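Local coordinates for pyruvate kinase (Cryptosporidium parvum, PDB 6P0Y) that catalyses the last step of glycolysis, transferring the phosphate of phosphoenolpyruvate to ADP to give pyruvate and ATP, at the interface of chains A and B and the interface of chains A and C. Residues are numbered along the deposited sequence; one frame, centred on the assembly and turned at random. Chains: chain A/B/C, Pyruvate kinase.

Contact 1: the interface of chains A and B. Residues chain A 415, 418-419, 520; chain B 411-412, 414-415, 419, 520.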
loop_
_atom_site.group_PDB
_atom_site.type_symbol
_atom_site.label_atom_id
_atom_site.label_comp_id
_atom_site.label_asym_id
_atom_site.label_seq_id
_atom_site.Cartn_x
_atom_site.Cartn_y
_atom_site.Cartn_z
ATOM N N SER A 415 0.275 -20.441 2.680
ATOM C CA SER A 415 0.851 -20.630 4.037
ATOM C C SER A 415 2.264 -21.210 3.920
ATOM O O SER A 415 3.150 -20.759 4.669
ATOM C CB SER A 415 -0.039 -21.488 4.893
ATOM O OG SER A 415 -1.231 -20.787 5.222
ATOM N N GLU A 418 4.418 -18.279 2.619
ATOM C CA GLU A 418 4.543 -17.269 3.706
ATOM C C GLU A 418 5.478 -17.813 4.792
ATOM O O GLU A 418 6.510 -17.167 5.065
ATOM C CB GLU A 418 3.166 -16.935 4.281
ATOM C CG GLU A 418 2.718 -15.514 3.989
ATOM C CD GLU A 418 1.765 -14.928 5.018
ATOM O OE1 GLU A 418 2.220 -14.627 6.139
ATOM O OE2 GLU A 418 0.571 -14.771 4.694
ATOM N N SER A 419 5.117 -18.958 5.380
ATOM C CA SER A 419 5.918 -19.616 6.447
ATOM C C SER A 419 7.385 -19.697 6.019
ATOM O O SER A 419 8.255 -19.338 6.831
ATOM C CB SER A 419 5.378 -20.982 6.775
ATOM O OG SER A 419 4.074 -20.886 7.320
ATOM N N MET A 520 0.515 -28.343 6.764
ATOM C CA MET A 520 1.805 -27.679 6.474
ATOM C C MET A 520 2.672 -27.824 7.725
ATOM O O MET A 520 2.241 -27.348 8.786
ATOM C CB MET A 520 1.564 -26.200 6.164
ATOM C CG MET A 520 2.815 -25.419 5.833
ATOM S SD MET A 520 2.650 -23.691 6.344
ATOM C CE MET A 520 3.130 -23.850 8.065
ATOM N N ALA B 411 5.277 -17.970 13.057
ATOM C CA ALA B 411 5.046 -18.291 11.628
ATOM C C ALA B 411 3.824 -19.210 11.508
ATOM O O ALA B 411 2.989 -18.971 10.613
ATOM C CB ALA B 411 6.279 -18.919 11.030
ATOM N N ILE B 412 3.726 -20.219 12.378
ATOM C CA ILE B 412 2.552 -21.137 12.476
ATOM C C ILE B 412 1.310 -20.309 12.818
ATOM O O ILE B 412 0.260 -20.541 12.189
ATOM C CB ILE B 412 2.808 -22.257 13.504
ATOM C CG1 ILE B 412 3.853 -23.252 12.995
ATOM C CG2 ILE B 412 1.513 -22.952 13.906
ATOM C CD1 ILE B 412 3.391 -24.103 11.833
ATOM N N CYS B 414 0.656 -17.089 12.216
ATOM C CA CYS B 414 0.282 -16.279 11.026
ATOM C C CYS B 414 -0.454 -17.147 10.001
ATOM O O CYS B 414 -1.519 -16.712 9.526
ATOM C CB CYS B 414 1.502 -15.649 10.369
ATOM S SG CYS B 414 2.065 -14.162 11.229
ATOM N N SER B 415 0.105 -18.316 9.672
ATOM C CA SER B 415 -0.452 -19.278 8.685
ATOM C C SER B 415 -1.844 -19.727 9.136
ATOM O O SER B 415 -2.739 -19.824 8.275
ATOM C CB SER B 415 0.470 -20.450 8.475
ATOM O OG SER B 415 1.644 -20.043 7.785
ATOM N N SER B 419 -4.765 -18.832 6.678
ATOM C CA SER B 419 -5.527 -20.012 6.192
ATOM C C SER B 419 -6.995 -19.887 6.606
ATOM O O SER B 419 -7.872 -20.078 5.733
ATOM C CB SER B 419 -4.936 -21.296 6.705
ATOM O OG SER B 419 -3.626 -21.480 6.197
ATOM N N MET B 520 0.194 -27.070 10.965
ATOM C CA MET B 520 -1.126 -26.419 10.828
ATOM C C MET B 520 -1.962 -27.294 9.893
ATOM O O MET B 520 -1.525 -27.504 8.751
ATOM C CB MET B 520 -0.953 -25.019 10.234
ATOM C CG MET B 520 -2.243 -24.252 10.063
ATOM S SD MET B 520 -2.151 -23.153 8.636
ATOM C CE MET B 520 -2.556 -24.288 7.311
#

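Contact 2: the interface of chains A and C. Residues chain A 170-171, 294-295, 298, 303, 306; chain C 342, 345-346.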
loop_
_atom_site.group_PDB
_atom_site.type_symbol
_atom_site.label_atom_id
_atom_site.label_comp_id
_atom_site.label_asym_id
_atom_site.label_seq_id
_atom_site.Cartn_x
_atom_site.Cartn_y
_atom_site.Cartn_z
ATOM N N ASP A 170 13.591 -17.338 -38.948
ATOM C CA ASP A 170 13.089 -16.656 -37.720
ATOM C C ASP A 170 13.133 -15.133 -37.918
ATOM O O ASP A 170 13.409 -14.414 -36.933
ATOM C CB ASP A 170 13.864 -17.110 -36.480
ATOM C CG ASP A 170 13.744 -18.600 -36.196
ATOM O OD1 ASP A 170 14.516 -19.373 -36.798
ATOM O OD2 ASP A 170 12.871 -18.977 -35.383
ATOM N N GLY A 171 12.852 -14.672 -39.143
ATOM C CA GLY A 171 12.812 -13.247 -39.531
ATOM C C GLY A 171 14.166 -12.561 -39.416
ATOM O O GLY A 171 14.195 -11.403 -38.951
ATOM N N ARG A 294 10.323 -14.093 -29.657
ATOM C CA ARG A 294 10.510 -12.765 -30.300
ATOM C C ARG A 294 10.619 -12.946 -31.821
ATOM O O ARG A 294 10.020 -12.136 -32.559
ATOM C CB ARG A 294 11.761 -12.087 -29.731
ATOM C CG ARG A 294 11.984 -10.665 -30.223
ATOM C CD ARG A 294 12.986 -9.941 -29.345
ATOM N NE ARG A 294 14.294 -10.583 -29.378
ATOM C CZ ARG A 294 15.070 -10.806 -28.318
ATOM N NH1 ARG A 294 14.684 -10.448 -27.104
ATOM N NH2 ARG A 294 16.242 -11.397 -28.476
ATOM N N GLY A 295 11.342 -13.982 -32.259
ATOM C CA GLY A 295 11.602 -14.300 -33.676
ATOM C C GLY A 295 10.331 -14.574 -34.468
ATOM O O GLY A 295 10.330 -14.252 -35.668
ATOM N N GLY A 298 7.587 -11.636 -35.441
ATOM C CA GLY A 298 7.951 -10.958 -36.701
ATOM C C GLY A 298 6.758 -10.761 -37.628
ATOM O O GLY A 298 6.047 -11.750 -37.918
ATOM N N PRO A 303 8.825 -4.592 -35.284
ATOM C CA PRO A 303 9.918 -5.032 -34.411
ATOM C C PRO A 303 10.065 -4.274 -33.076
ATOM O O PRO A 303 10.331 -4.911 -32.073
ATOM C CB PRO A 303 11.149 -4.794 -35.301
ATOM C CG PRO A 303 10.646 -5.080 -36.699
ATOM C CD PRO A 303 9.213 -4.586 -36.704
ATOM N N ILE A 306 7.405 -5.471 -30.238
ATOM C CA ILE A 306 7.266 -6.918 -29.881
ATOM C C ILE A 306 7.387 -7.087 -28.364
ATOM O O ILE A 306 6.564 -7.832 -27.803
ATOM C CB ILE A 306 8.289 -7.800 -30.624
ATOM C CG1 ILE A 306 8.011 -7.812 -32.129
ATOM C CG2 ILE A 306 8.320 -9.209 -30.042
ATOM C CD1 ILE A 306 9.171 -8.290 -32.957
ATOM N N ARG C 342 16.236 -7.616 -33.437
ATOM C CA ARG C 342 15.120 -7.590 -32.454
ATOM C C ARG C 342 15.693 -7.576 -31.031
ATOM O O ARG C 342 15.097 -6.905 -30.160
ATOM C CB ARG C 342 14.196 -8.794 -32.664
ATOM C CG ARG C 342 13.518 -8.830 -34.025
ATOM C CD ARG C 342 12.168 -9.514 -33.944
ATOM N NE ARG C 342 11.454 -9.497 -35.213
ATOM C CZ ARG C 342 11.684 -10.329 -36.227
ATOM N NH1 ARG C 342 12.626 -11.255 -36.143
ATOM N NH2 ARG C 342 10.969 -10.224 -37.335
ATOM N N MET C 345 16.791 -3.997 -29.969
ATOM C CA MET C 345 15.617 -3.138 -29.653
ATOM C C MET C 345 15.121 -3.448 -28.236
ATOM O O MET C 345 14.900 -2.486 -27.465
ATOM C CB MET C 345 14.484 -3.364 -30.657
ATOM C CG MET C 345 14.764 -2.777 -32.022
ATOM S SD MET C 345 13.524 -3.299 -33.232
ATOM C CE MET C 345 13.548 -1.902 -34.354
ATOM N N THR C 346 14.962 -4.735 -27.906
ATOM C CA THR C 346 14.582 -5.228 -26.554
ATOM C C THR C 346 15.606 -4.720 -25.532
ATOM O O THR C 346 15.196 -4.359 -24.418
ATOM C CB THR C 346 14.460 -6.757 -26.534
ATOM O OG1 THR C 346 13.520 -7.138 -27.540
ATOM C CG2 THR C 346 14.012 -7.308 -25.197
#

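Contact 1: the interface of chains A and B
The flat groups that meet are the backbone N-H and C=O of A:Met520 and B:Met520, on the peptide groups to either side of each residue, joined in an antiparallel bridge between the two copies of strand 517-524. A:Met520 N donates to B:Met520 O over 3.0 Å, and the exchanged bond closes the pair. A second flat group, the carbonyl of A:Ser415, receives the hydroxyl of A:Ser419 37° above its plane, away from the lone-pair directions.

Beside the bridge, the two copies of helix 408-422 face each other through serines. A:Ser415 OG donates to B:Ser419 OG at 2.7 Å, and B:Ser419 OG passes its own hydrogen on to B:Ser415 O at 2.8 Å. The twin relay runs from B:Ser415 OG to A:Ser419 OG at 2.6 Å. With chi1 at -64°, A:Ser419 OG lies beside its own backbone N, placed to reach the carbonyl one turn earlier while accepting from the partner. Accepting at one side and donating at the other holds the rotation of each Ser419 hydroxyl. Between the relays, A:Ser415 CB meets B:Ser415 CB at 3.8 Å, near the two-fold axis.

This helix-and-strand contact belongs to the C-terminal alpha/beta domains, which pair in pyruvate kinase tetramers. The bent side chain of A:Met520 runs past B:Ile412 in the opposite direction, bringing methyl CE to 3.8 Å from B:Ile412 CD1.

Contact 2: the interface of chains A and C
C:Arg342, at the start of helix 342-353, reaches across into a groove of chain A lined by A:Arg294, A:Ile306, A:Gly298 and A:Gly171; here barrel domain meets barrel domain, with the 170-171 loop joining in. Its CB lies against the aliphatic part of A:Arg294, 3.7 Å from CD. With chi1 at -62°, CG sits beside the backbone N of C:Arg342, and the chain then runs extended to NE. Along this stretch CD crosses the end of A:Ile306, 3.4 Å from CD1, and NE touches the same methyl. The CA of A:Gly298, where the partner brings no side chain, lies on one side of the guanidinium plane, displaced towards NH2, 3.8 Å from CZ. NH1 turns to backbone oxygens: it makes weak hydrogen bonds to A:Asp170 O at 3.3 Å and to A:Gly171 O at 3.2 Å. The CA of A:Gly171 lies at the guanidinium edge, in its plane. The guanidinium tip thus meets backbone oxygens and glycine carbons, and its polar grip here is weak.

A:Arg294 runs alongside C:Arg342 in the opposite direction. Their guanidinium planes differ by 24°, yet the groups are not stacked: A:Arg294 NE and C:Arg342 NE stand 6.6 Å apart, which probably limits any cost of like charges. C:Thr346 OG1 meets CD of A:Arg294, and the chi3 bend (62°) just beyond it brings NH1 to the same oxygen.

A:Arg294, A:Gly295 and A:Gly298 belong to the ARGDLG segment of the barrel domain, a conserved part of the pyruvate kinase active site, so the neighbour's arginine packs against the active-site segment and may help to hold it. Farther along the helix, C:Met345 SD rests on A:Pro303 CB at 3.5 Å. C:Thr346 is steadied within its own helix, where OG1 donates to C:Arg342 O over 3.1 Å.

Contact 1 and contact 2 lie about 44 Å apart, measured between the centres of their C-alpha atoms, and share no residue of chain A. Contact 1 uses helix 408-422 and strand 517-524 of the alpha/beta domain; contact 2 uses loop residues 294-298, 3-10 helix 303-305, helix 306-320, a loop at 170-171 and the partner's helix 342-353. Each interface is two-fold symmetric, so chain A joins chain B at one end and chain C at another, which is how four copies can close into the tetramer typical of pyruvate kinases. Contact 2 adjoins the catalytic segment; contact 1 joins the alpha/beta domains, far from that segment.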